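Local coordinates for protein serine proteinase inhibitor A (PDB 3E8L) that inhibits endopeptidases, probably blocking trypsin and chymotrypsin at the same time through two reactive sites, and kallikrein weakly, at residues A[29-35]-A[178-184]; A[10-14]-A[140-144]; A[96-102]-A[117-123]. The protein carries 2 engineered substitutions. All coordinates share one frame; numbering follows the deposited sequence.

Contact 1 (A[29-35]-A[178-184]); sequences LYTIQSA and TVQFQKF. Engineered in segment 178-184: Gln180 (natural residue Arg). With GOL (glycerol), chain D.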
loop_
_atom_site.group_PDB
_atom_site.type_symbol
_atom_site.label_atom_id
_atom_site.label_comp_id
_atom_site.label_asym_id
_atom_site.label_seq_id
_atom_site.Cartn_x
_atom_site.Cartn_y
_atom_site.Cartn_z
ATOM N N LEU A 29 -9.158 -9.267 -12.906
ATOM C CA LEU A 29 -7.730 -9.255 -13.129
ATOM C C LEU A 29 -7.411 -8.731 -14.498
ATOM O O LEU A 29 -8.160 -8.951 -15.450
ATOM C CB LEU A 29 -7.141 -10.652 -12.960
ATOM C CG LEU A 29 -7.125 -11.291 -11.575
ATOM C CD1 LEU A 29 -6.712 -12.759 -11.686
ATOM C CD2 LEU A 29 -6.194 -10.530 -10.649
ATOM N N TYR A 30 -6.298 -8.004 -14.568
ATOM C CA TYR A 30 -5.803 -7.394 -15.801
ATOM C C TYR A 30 -4.305 -7.610 -15.890
ATOM O O TYR A 30 -3.616 -7.569 -14.886
ATOM C CB TYR A 30 -6.121 -5.889 -15.822
ATOM C CG TYR A 30 -7.610 -5.621 -15.716
ATOM C CD1 TYR A 30 -8.250 -5.625 -14.483
ATOM C CD2 TYR A 30 -8.378 -5.419 -16.851
ATOM C CE1 TYR A 30 -9.601 -5.423 -14.386
ATOM C CE2 TYR A 30 -9.744 -5.195 -16.761
ATOM C CZ TYR A 30 -10.351 -5.200 -15.530
ATOM O OH TYR A 30 -11.707 -4.997 -15.444
ATOM N N THR A 31 -3.805 -7.865 -17.088
ATOM C CA THR A 31 -2.383 -7.694 -17.334
ATOM C C THR A 31 -2.155 -6.246 -17.747
ATOM O O THR A 31 -3.084 -5.564 -18.198
ATOM C CB THR A 31 -1.846 -8.691 -18.394
ATOM O OG1 THR A 31 -2.596 -8.572 -19.612
ATOM C CG2 THR A 31 -1.947 -10.136 -17.878
ATOM N N ILE A 32 -0.938 -5.760 -17.569
ATOM C CA ILE A 32 -0.612 -4.394 -17.962
ATOM C C ILE A 32 0.354 -4.476 -19.152
ATOM O O ILE A 32 1.488 -4.898 -19.013
ATOM C CB ILE A 32 -0.068 -3.557 -16.757
ATOM C CG1 ILE A 32 -1.087 -3.516 -15.601
ATOM C CG2 ILE A 32 0.314 -2.163 -17.192
ATOM C CD1 ILE A 32 -0.601 -2.804 -14.326
ATOM N N GLN A 33 -0.125 -4.118 -20.334
ATOM C CA GLN A 33 0.661 -4.258 -21.554
ATOM C C GLN A 33 1.218 -2.919 -21.976
ATOM O O GLN A 33 0.521 -1.919 -21.890
ATOM C CB GLN A 33 -0.197 -4.828 -22.687
ATOM C CG GLN A 33 0.045 -6.325 -23.007
ATOM C CD GLN A 33 -0.587 -7.283 -21.978
ATOM O OE1 GLN A 33 -1.617 -6.972 -21.380
ATOM N NE2 GLN A 33 0.030 -8.447 -21.777
ATOM N N SER A 34 2.471 -2.891 -22.423
ATOM C CA SER A 34 3.021 -1.695 -23.063
ATOM C C SER A 34 2.291 -1.415 -24.366
ATOM O O SER A 34 2.089 -2.317 -25.181
ATOM C CB SER A 34 4.511 -1.843 -23.334
ATOM O OG SER A 34 4.949 -0.835 -24.234
ATOM N N ALA A 35 1.882 -0.167 -24.553
ATOM C CA ALA A 35 1.091 0.211 -25.711
ATOM C C ALA A 35 1.949 0.781 -26.829
ATOM O O ALA A 35 1.453 1.485 -27.701
ATOM C CB ALA A 35 0.012 1.199 -25.311
ATOM N N THR A 178 3.943 3.956 -21.847
ATOM C CA THR A 178 2.504 4.018 -21.818
ATOM C C THR A 178 1.918 2.616 -21.832
ATOM O O THR A 178 2.539 1.718 -22.291
ATOM C CB THR A 178 1.927 4.930 -22.917
ATOM O OG1 THR A 178 2.058 4.331 -24.173
ATOM C CG2 THR A 178 2.619 6.150 -23.008
ATOM N N VAL A 179 0.759 2.417 -21.234
ATOM C CA VAL A 179 0.209 1.082 -21.088
ATOM C C VAL A 179 -1.250 0.968 -21.470
ATOM O O VAL A 179 -1.961 1.958 -21.591
ATOM C CB VAL A 179 0.363 0.556 -19.654
ATOM C CG1 VAL A 179 1.813 0.552 -19.239
ATOM C CG2 VAL A 179 -0.470 1.379 -18.699
ATOM N N GLN A 180 -1.678 -0.270 -21.657
ATOM C CA GLN A 180 -3.082 -0.620 -21.715
ATOM C C GLN A 180 -3.352 -1.670 -20.649
ATOM O O GLN A 180 -2.472 -2.436 -20.276
ATOM C CB GLN A 180 -3.466 -1.178 -23.087
ATOM C CG GLN A 180 -3.660 -0.135 -24.171
ATOM C CD GLN A 180 -4.373 -0.686 -25.391
ATOM O OE1 GLN A 180 -5.508 -0.315 -25.681
ATOM N NE2 GLN A 180 -3.702 -1.564 -26.119
ATOM N N PHE A 181 -4.580 -1.696 -20.162
ATOM C CA PHE A 181 -5.050 -2.749 -19.279
ATOM C C PHE A 181 -5.832 -3.741 -20.118
ATOM O O PHE A 181 -6.644 -3.350 -20.944
ATOM C CB PHE A 181 -5.894 -2.178 -18.150
ATOM C CG PHE A 181 -5.164 -1.192 -17.299
ATOM C CD1 PHE A 181 -5.120 0.150 -17.650
ATOM C CD2 PHE A 181 -4.530 -1.602 -16.138
ATOM C CE1 PHE A 181 -4.460 1.064 -16.866
ATOM C CE2 PHE A 181 -3.866 -0.690 -15.330
ATOM C CZ PHE A 181 -3.822 0.646 -15.698
ATOM N N GLN A 182 -5.543 -5.024 -19.920
ATOM C CA GLN A 182 -6.069 -6.114 -20.745
ATOM C C GLN A 182 -6.685 -7.117 -19.790
ATOM O O GLN A 182 -6.036 -7.491 -18.811
ATOM C CB GLN A 182 -4.908 -6.785 -21.459
ATOM C CG GLN A 182 -5.279 -7.730 -22.601
ATOM C CD GLN A 182 -5.163 -7.042 -23.949
ATOM O OE1 GLN A 182 -4.227 -6.256 -24.179
ATOM N NE2 GLN A 182 -6.130 -7.301 -24.842
ATOM N N LYS A 183 -7.913 -7.564 -20.036
ATOM C CA LYS A 183 -8.506 -8.487 -19.072
ATOM C C LYS A 183 -7.802 -9.846 -19.058
ATOM O O LYS A 183 -7.178 -10.233 -20.046
ATOM C CB LYS A 183 -10.039 -8.609 -19.146
ATOM C CG LYS A 183 -10.755 -8.068 -20.359
ATOM C CD LYS A 183 -12.269 -8.114 -20.077
ATOM C CE LYS A 183 -13.138 -7.594 -21.216
ATOM N NZ LYS A 183 -12.950 -6.149 -21.506
ATOM N N PHE A 184 -7.886 -10.545 -17.936
ATOM C CA PHE A 184 -7.194 -11.811 -17.779
ATOM C C PHE A 184 -8.155 -12.966 -17.557
ATOM O O PHE A 184 -9.185 -12.812 -16.914
ATOM C CB PHE A 184 -6.206 -11.725 -16.619
ATOM C CG PHE A 184 -5.449 -12.993 -16.373
ATOM C CD1 PHE A 184 -4.253 -13.232 -17.012
ATOM C CD2 PHE A 184 -5.934 -13.943 -15.499
ATOM C CE1 PHE A 184 -3.557 -14.389 -16.785
ATOM C CE2 PHE A 184 -5.243 -15.103 -15.271
ATOM C CZ PHE A 184 -4.052 -15.325 -15.915
HETATM C C1 GOL D . -13.485 -9.347 -16.220
HETATM O O1 GOL D . -14.353 -8.394 -15.657
HETATM C C2 GOL D . -12.175 -9.396 -15.450
HETATM O O2 GOL D . -11.370 -8.352 -15.910
HETATM C C3 GOL D . -11.452 -10.710 -15.729
HETATM O O3 GOL D . -10.675 -11.113 -14.625
#

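Contact 2 (A[10-14]-A[140-144]); sequences PVVDS and GVYKL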
loop_
_atom_site.group_PDB
_atom_site.type_symbol
_atom_site.label_atom_id
_atom_site.label_comp_id
_atom_site.label_asym_id
_atom_site.label_seq_id
_atom_site.Cartn_x
_atom_site.Cartn_y
_atom_site.Cartn_z
ATOM N N PRO A 10 -13.800 6.912 -16.553
ATOM C CA PRO A 10 -13.173 5.719 -16.002
ATOM C C PRO A 10 -12.009 5.302 -16.819
ATOM O O PRO A 10 -11.896 5.630 -17.949
ATOM C CB PRO A 10 -14.261 4.659 -16.101
ATOM C CG PRO A 10 -15.415 5.318 -16.632
ATOM C CD PRO A 10 -15.013 6.567 -17.281
ATOM N N VAL A 11 -11.124 4.576 -16.199
ATOM C CA VAL A 11 -10.021 3.958 -16.910
ATOM C C VAL A 11 -10.600 2.760 -17.655
ATOM O O VAL A 11 -11.270 1.910 -17.062
ATOM C CB VAL A 11 -8.928 3.506 -15.941
ATOM C CG1 VAL A 11 -7.851 2.677 -16.650
ATOM C CG2 VAL A 11 -8.338 4.683 -15.270
ATOM N N VAL A 12 -10.378 2.709 -18.958
ATOM C CA VAL A 12 -10.916 1.595 -19.715
ATOM C C VAL A 12 -9.821 0.571 -20.010
ATOM O O VAL A 12 -8.629 0.896 -20.031
ATOM C CB VAL A 12 -11.703 2.029 -20.974
ATOM C CG1 VAL A 12 -12.984 2.732 -20.568
ATOM C CG2 VAL A 12 -10.858 2.909 -21.882
ATOM N N ASP A 13 -10.234 -0.678 -20.194
ATOM C CA ASP A 13 -9.304 -1.727 -20.594
ATOM C C ASP A 13 -9.165 -1.696 -22.121
ATOM O O ASP A 13 -9.821 -0.875 -22.789
ATOM C CB ASP A 13 -9.756 -3.101 -20.056
ATOM C CG ASP A 13 -11.125 -3.535 -20.581
ATOM O OD1 ASP A 13 -11.457 -3.215 -21.745
ATOM O OD2 ASP A 13 -11.866 -4.222 -19.830
ATOM N N SER A 14 -8.332 -2.591 -22.662
ATOM C CA SER A 14 -8.132 -2.712 -24.113
ATOM C C SER A 14 -9.434 -2.947 -24.915
ATOM O O SER A 14 -9.472 -2.670 -26.103
ATOM C CB SER A 14 -7.095 -3.786 -24.438
ATOM O OG SER A 14 -7.561 -5.062 -24.034
ATOM N N GLY A 140 -7.865 4.664 -23.780
ATOM C CA GLY A 140 -7.398 3.326 -23.392
ATOM C C GLY A 140 -5.890 3.131 -23.307
ATOM O O GLY A 140 -5.419 2.003 -23.204
ATOM N N VAL A 141 -5.133 4.227 -23.354
ATOM C CA VAL A 141 -3.675 4.196 -23.284
ATOM C C VAL A 141 -3.259 5.188 -22.203
ATOM O O VAL A 141 -3.666 6.361 -22.237
ATOM C CB VAL A 141 -3.007 4.574 -24.647
ATOM C CG1 VAL A 141 -1.508 4.472 -24.551
ATOM C CG2 VAL A 141 -3.477 3.680 -25.766
ATOM N N TYR A 142 -2.457 4.731 -21.241
ATOM C CA TYR A 142 -2.212 5.529 -20.049
ATOM C C TYR A 142 -0.763 5.627 -19.637
ATOM O O TYR A 142 0.052 4.791 -19.994
ATOM C CB TYR A 142 -3.045 4.998 -18.871
ATOM C CG TYR A 142 -4.515 4.870 -19.200
ATOM C CD1 TYR A 142 -5.378 5.965 -19.082
ATOM C CD2 TYR A 142 -5.041 3.652 -19.652
ATOM C CE1 TYR A 142 -6.726 5.855 -19.392
ATOM C CE2 TYR A 142 -6.381 3.530 -19.976
ATOM C CZ TYR A 142 -7.230 4.638 -19.844
ATOM O OH TYR A 142 -8.574 4.512 -20.161
ATOM N N LYS A 143 -0.466 6.670 -18.873
ATOM C CA LYS A 143 0.800 6.806 -18.185
ATOM C C LYS A 143 0.547 6.454 -16.728
ATOM O O LYS A 143 -0.476 6.864 -16.169
ATOM C CB LYS A 143 1.322 8.248 -18.318
ATOM C CG LYS A 143 2.226 8.457 -19.544
ATOM C CD LYS A 143 2.536 9.922 -19.834
ATOM C CE LYS A 143 1.688 10.466 -20.964
ATOM N NZ LYS A 143 2.457 11.386 -21.882
ATOM N N LEU A 144 1.450 5.686 -16.115
ATOM C CA LEU A 144 1.345 5.433 -14.687
ATOM C C LEU A 144 2.095 6.498 -13.884
ATOM O O LEU A 144 3.100 7.041 -14.340
ATOM C CB LEU A 144 1.861 4.037 -14.325
ATOM C CG LEU A 144 1.241 2.863 -15.085
ATOM C CD1 LEU A 144 1.977 1.545 -14.766
ATOM C CD2 LEU A 144 -0.284 2.757 -14.855
HETATM O O HOH W 1 -6.640 0.220 -21.357
#

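Contact 3 (A[96-102]-A[117-123]); sequences ICDTAWS and ITAGDYF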
loop_
_atom_site.group_PDB
_atom_site.type_symbol
_atom_site.label_atom_id
_atom_site.label_comp_id
_atom_site.label_asym_id
_atom_site.label_seq_id
_atom_site.Cartn_x
_atom_site.Cartn_y
_atom_site.Cartn_z
ATOM N N ILE A 96 4.046 -15.628 3.682
ATOM C CA ILE A 96 4.727 -14.511 4.314
ATOM C C ILE A 96 4.912 -13.300 3.337
ATOM O O ILE A 96 5.163 -12.164 3.769
ATOM C CB ILE A 96 6.040 -14.977 5.000
ATOM C CG1 ILE A 96 6.462 -13.997 6.117
ATOM C CG2 ILE A 96 7.135 -15.252 3.954
ATOM C CD1 ILE A 96 7.863 -14.222 6.714
ATOM N N CYS A 97 4.712 -13.509 2.054
ATOM C CA CYS A 97 4.908 -12.441 1.100
ATOM C C CYS A 97 3.618 -11.913 0.474
ATOM O O CYS A 97 2.754 -12.684 0.133
ATOM C CB CYS A 97 5.862 -12.929 -0.003
ATOM S SG CYS A 97 7.541 -13.307 0.508
ATOM N N ASP A 98 3.499 -10.595 0.321
ATOM C CA ASP A 98 2.475 -10.014 -0.519
ATOM C C ASP A 98 3.073 -9.740 -1.894
ATOM O O ASP A 98 4.207 -10.110 -2.172
ATOM C CB ASP A 98 1.849 -8.761 0.102
ATOM C CG ASP A 98 2.846 -7.646 0.324
ATOM O OD1 ASP A 98 3.616 -7.332 -0.600
ATOM O OD2 ASP A 98 2.844 -7.065 1.424
ATOM N N THR A 99 2.296 -9.105 -2.752
ATOM C CA THR A 99 2.644 -8.899 -4.142
ATOM C C THR A 99 2.306 -7.451 -4.572
ATOM O O THR A 99 2.215 -7.152 -5.770
ATOM C CB THR A 99 1.895 -9.920 -5.069
ATOM O OG1 THR A 99 0.484 -9.708 -4.959
ATOM C CG2 THR A 99 2.209 -11.356 -4.705
ATOM N N ALA A 100 2.101 -6.562 -3.602
ATOM C CA ALA A 100 1.746 -5.175 -3.913
ATOM C C ALA A 100 2.958 -4.439 -4.504
ATOM O O ALA A 100 4.103 -4.725 -4.144
ATOM C CB ALA A 100 1.223 -4.473 -2.680
ATOM N N TRP A 101 2.705 -3.517 -5.418
ATOM C CA TRP A 101 3.762 -2.736 -6.031
ATOM C C TRP A 101 4.216 -1.661 -5.087
ATOM O O TRP A 101 3.422 -1.175 -4.281
ATOM C CB TRP A 101 3.241 -2.029 -7.282
ATOM C CG TRP A 101 2.991 -2.881 -8.451
ATOM C CD1 TRP A 101 2.755 -4.229 -8.462
ATOM C CD2 TRP A 101 2.899 -2.445 -9.816
ATOM N NE1 TRP A 101 2.554 -4.663 -9.760
ATOM C CE2 TRP A 101 2.629 -3.580 -10.603
ATOM C CE3 TRP A 101 3.040 -1.211 -10.448
ATOM C CZ2 TRP A 101 2.493 -3.510 -11.981
ATOM C CZ3 TRP A 101 2.892 -1.147 -11.814
ATOM C CH2 TRP A 101 2.631 -2.284 -12.565
ATOM N N SER A 102 5.484 -1.251 -5.193
ATOM C CA SER A 102 5.870 0.032 -4.584
ATOM C C SER A 102 7.093 0.728 -5.157
ATOM O O SER A 102 7.858 0.138 -5.919
ATOM C CB SER A 102 5.950 -0.065 -3.050
ATOM O OG SER A 102 6.907 -0.981 -2.653
ATOM N N ILE A 117 10.310 0.464 -9.597
ATOM C CA ILE A 117 9.053 0.019 -9.031
ATOM C C ILE A 117 9.310 -1.442 -8.687
ATOM O O ILE A 117 9.820 -2.202 -9.524
ATOM C CB ILE A 117 7.881 0.111 -10.038
ATOM C CG1 ILE A 117 7.787 1.516 -10.637
ATOM C CG2 ILE A 117 6.579 -0.262 -9.361
ATOM C CD1 ILE A 117 7.829 2.628 -9.608
ATOM N N THR A 118 9.006 -1.824 -7.451
ATOM C CA THR A 118 9.185 -3.204 -7.024
ATOM C C THR A 118 7.808 -3.808 -6.779
ATOM O O THR A 118 6.796 -3.095 -6.852
ATOM C CB THR A 118 10.120 -3.333 -5.778
ATOM O OG1 THR A 118 9.533 -2.662 -4.655
ATOM C CG2 THR A 118 11.478 -2.733 -6.066
ATOM N N ALA A 119 7.759 -5.110 -6.517
ATOM C CA ALA A 119 6.517 -5.754 -6.172
ATOM C C ALA A 119 6.794 -6.804 -5.143
ATOM O O ALA A 119 7.673 -7.656 -5.325
ATOM C CB ALA A 119 5.890 -6.394 -7.399
ATOM N N GLY A 120 6.031 -6.768 -4.063
ATOM C CA GLY A 120 6.116 -7.795 -3.049
ATOM C C GLY A 120 7.015 -7.388 -1.907
ATOM O O GLY A 120 8.013 -6.702 -2.110
ATOM N N ASP A 121 6.653 -7.812 -0.706
ATOM C CA ASP A 121 7.483 -7.618 0.489
ATOM C C ASP A 121 6.862 -8.482 1.575
ATOM O O ASP A 121 5.760 -9.015 1.398
ATOM C CB ASP A 121 7.487 -6.138 0.914
ATOM C CG ASP A 121 8.792 -5.702 1.579
ATOM O OD1 ASP A 121 9.608 -6.544 1.998
ATOM O OD2 ASP A 121 8.988 -4.475 1.698
ATOM N N TYR A 122 7.567 -8.651 2.683
ATOM C CA TYR A 122 7.009 -9.346 3.828
ATOM C C TYR A 122 5.661 -8.713 4.166
ATOM O O TYR A 122 5.579 -7.495 4.348
ATOM C CB TYR A 122 7.969 -9.207 4.995
ATOM C CG TYR A 122 9.272 -9.945 4.804
ATOM C CD1 TYR A 122 9.293 -11.345 4.707
ATOM C CD2 TYR A 122 10.487 -9.264 4.742
ATOM C CE1 TYR A 122 10.471 -12.039 4.550
ATOM C CE2 TYR A 122 11.695 -9.959 4.584
ATOM C CZ TYR A 122 11.669 -11.348 4.482
ATOM O OH TYR A 122 12.823 -12.071 4.327
ATOM N N PHE A 123 4.598 -9.516 4.234
ATOM C CA PHE A 123 3.244 -8.955 4.377
ATOM C C PHE A 123 3.130 -7.975 5.543
ATOM O O PHE A 123 2.375 -7.005 5.455
ATOM C CB PHE A 123 2.192 -10.046 4.547
ATOM C CG PHE A 123 2.195 -10.676 5.915
ATOM C CD1 PHE A 123 3.146 -11.640 6.252
ATOM C CD2 PHE A 123 1.258 -10.293 6.872
ATOM C CE1 PHE A 123 3.152 -12.216 7.519
ATOM C CE2 PHE A 123 1.260 -10.866 8.145
ATOM C CZ PHE A 123 2.206 -11.819 8.471
#

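Contact 1 (A[29-35]-A[178-184])
Strands 30-34 and 179-183 run antiparallel, their short axes 149° apart, with Thr31-Gln182 and Gln33-Gln180 as hydrogen-bonded pairs and Ile32-Phe181 as the non-hydrogen-bonded pair between them. Each hydrogen-bonded pair is closed by two backbone bonds; in the second, Gln180 N reaches Gln33 O at 2.8 Å. Phe184 N to Leu29 O and Ala35 N to Thr178 O add a further bond at either end of the ladder. Ile32 and Phe181 project together from one face, CG1 of Ile32 being 4.0 Å from CE2 of Phe181, while the CG2 branch of Ile32 packs 3.7 Å from CB of Val179. In this Kunitz-type beta-trefoil the pair joins the first and last strands of the chain, and the Phe181 ring goes on to meet that of Phe69. The other face carries a polar pair: Thr31 OG1 donates to Gln33 OE1 over 2.6 Å, in the amide plane and on a lone pair. That bond, with the bend at chi2 (76°), brings OE1 of Gln33 back toward Thr31 and to 3.3 Å from CB of Gln182. The Thr31 methyl CG2 packs against the Phe184 ring. The engineered Gln180 projects from the same face, its CG near Ala35 CB. At the far end, O2 of a glycerol sits over one face of the Tyr30 ring, whose OH bonds to Gln20 N.

Contact 2 (A[10-14]-A[140-144])
With chi1 at -53° the Tyr142 ring swings away from its own carbonyl carbon and reaches across to the extended segment 10-14, while Val11, its CG1 anti to the backbone N (chi1 172°), lays that methyl over one face of the ring. The methyl stands 4.1 Å from the Tyr142 ring centroid, a CH-pi contact shifted from the middle of the face toward CE2 and CZ. At the end of the ring the phenolic oxygen accepts the backbone N-H of Val12: the distance from Val12 N to Tyr142 OH is 2.8 Å and the bond is nearly straight, 168° at the hydrogen. Val12 also touches with its side chain, which stands roughly perpendicular to the tyrosine and sets CG2 3.3 Å from Tyr142 OH and 3.8 Å from CA of Gly140. One phenol is thus gripped through its face by one valine and at its hydroxyl by the next, which helps to set the ring's position. A single water lies at the ring edge, in its plane, and donates both to Val12 O and to Gly140 O, the latter over 2.8 Å. It joins two backbone carbonyls that do not meet directly. Phe181 and Leu81 also touch the Tyr142 side chain, and Val11 packs on the same two residues, so the two partners share a common apolar surrounding. The contact ties the irregular N-terminal segment to strand 142-147, which also bonds to strand 179-183 there, in the beta-trefoil of the leguminous Kunitz-type inhibitors.

Contact 3 (A[96-102]-A[117-123])
The Trp101 side chain leans on strand 113-119 with the two flanks of its indole, where two antiparallel strands of the beta-trefoil pair next to non-strand backbones that stay side by side. Its CB lies 3.7 Å from Thr118 O; CG passes the same carbonyl at a longer distance. CD1, on the pyrrole side, then meets CB of Ala119 at 4.0 Å, and CE3, on the benzene side, meets CG2 of Ile117 at 3.8 Å. Farther out, CZ3 meets Leu144 CD1 and CH2 meets Ile32 CD1, and the rings of Phe87, Phe89 and Phe131 continue the aromatic cluster. Ser102 and Thr118 form the adjoining hydrogen-bonded pair, in which Thr118 N bonds Ser102 O. Past Ala100 O, which accepts Gly120 N, the register shifts by one residue. Gly120 has a positive phi of 96°, a value that with its psi would press a side chain against the preceding carbonyl. Pairing resumes at Cys97, disulfide-linked to Cys51, and Tyr122. Asp98 (chi1 61°) turns OD1 to a weak bond from Asp121 N, while its own N donates to Asp121 O. Another protein chain brings a basic side chain to Tyr122 in a cation-pi contact and packs on Ile96 and Phe123. Ile96 CD1 lies 3.8 Å from Tyr122 CD1, and Ile96 O, 2.7 Å from Phe123 N, also lies in the plane of the Phe123 ring, 3.2 Å from its CD1.

Overall arrangement
Contacts 1 and 2 alternate along the chain: 10-14 comes first, then 29-35, 140-144 and 178-184, so each ties an early segment to a late one. Their centres are about 8 Å apart, and strand 179-183 serves both, probably hydrogen-bonding to Ser14 through Phe181 O and, through Val179 N, to Tyr142 O. Contact 3 joins segments only 15 residues apart and falls between the segments of the other two, on the opposite side of the chain's centre, about 20 and 23 Å from their centres. The indole of contact 3 nevertheless spans toward both. Terminal closure and mid-chain pairing therefore meet in the interior of one trefoil without alpha-helix.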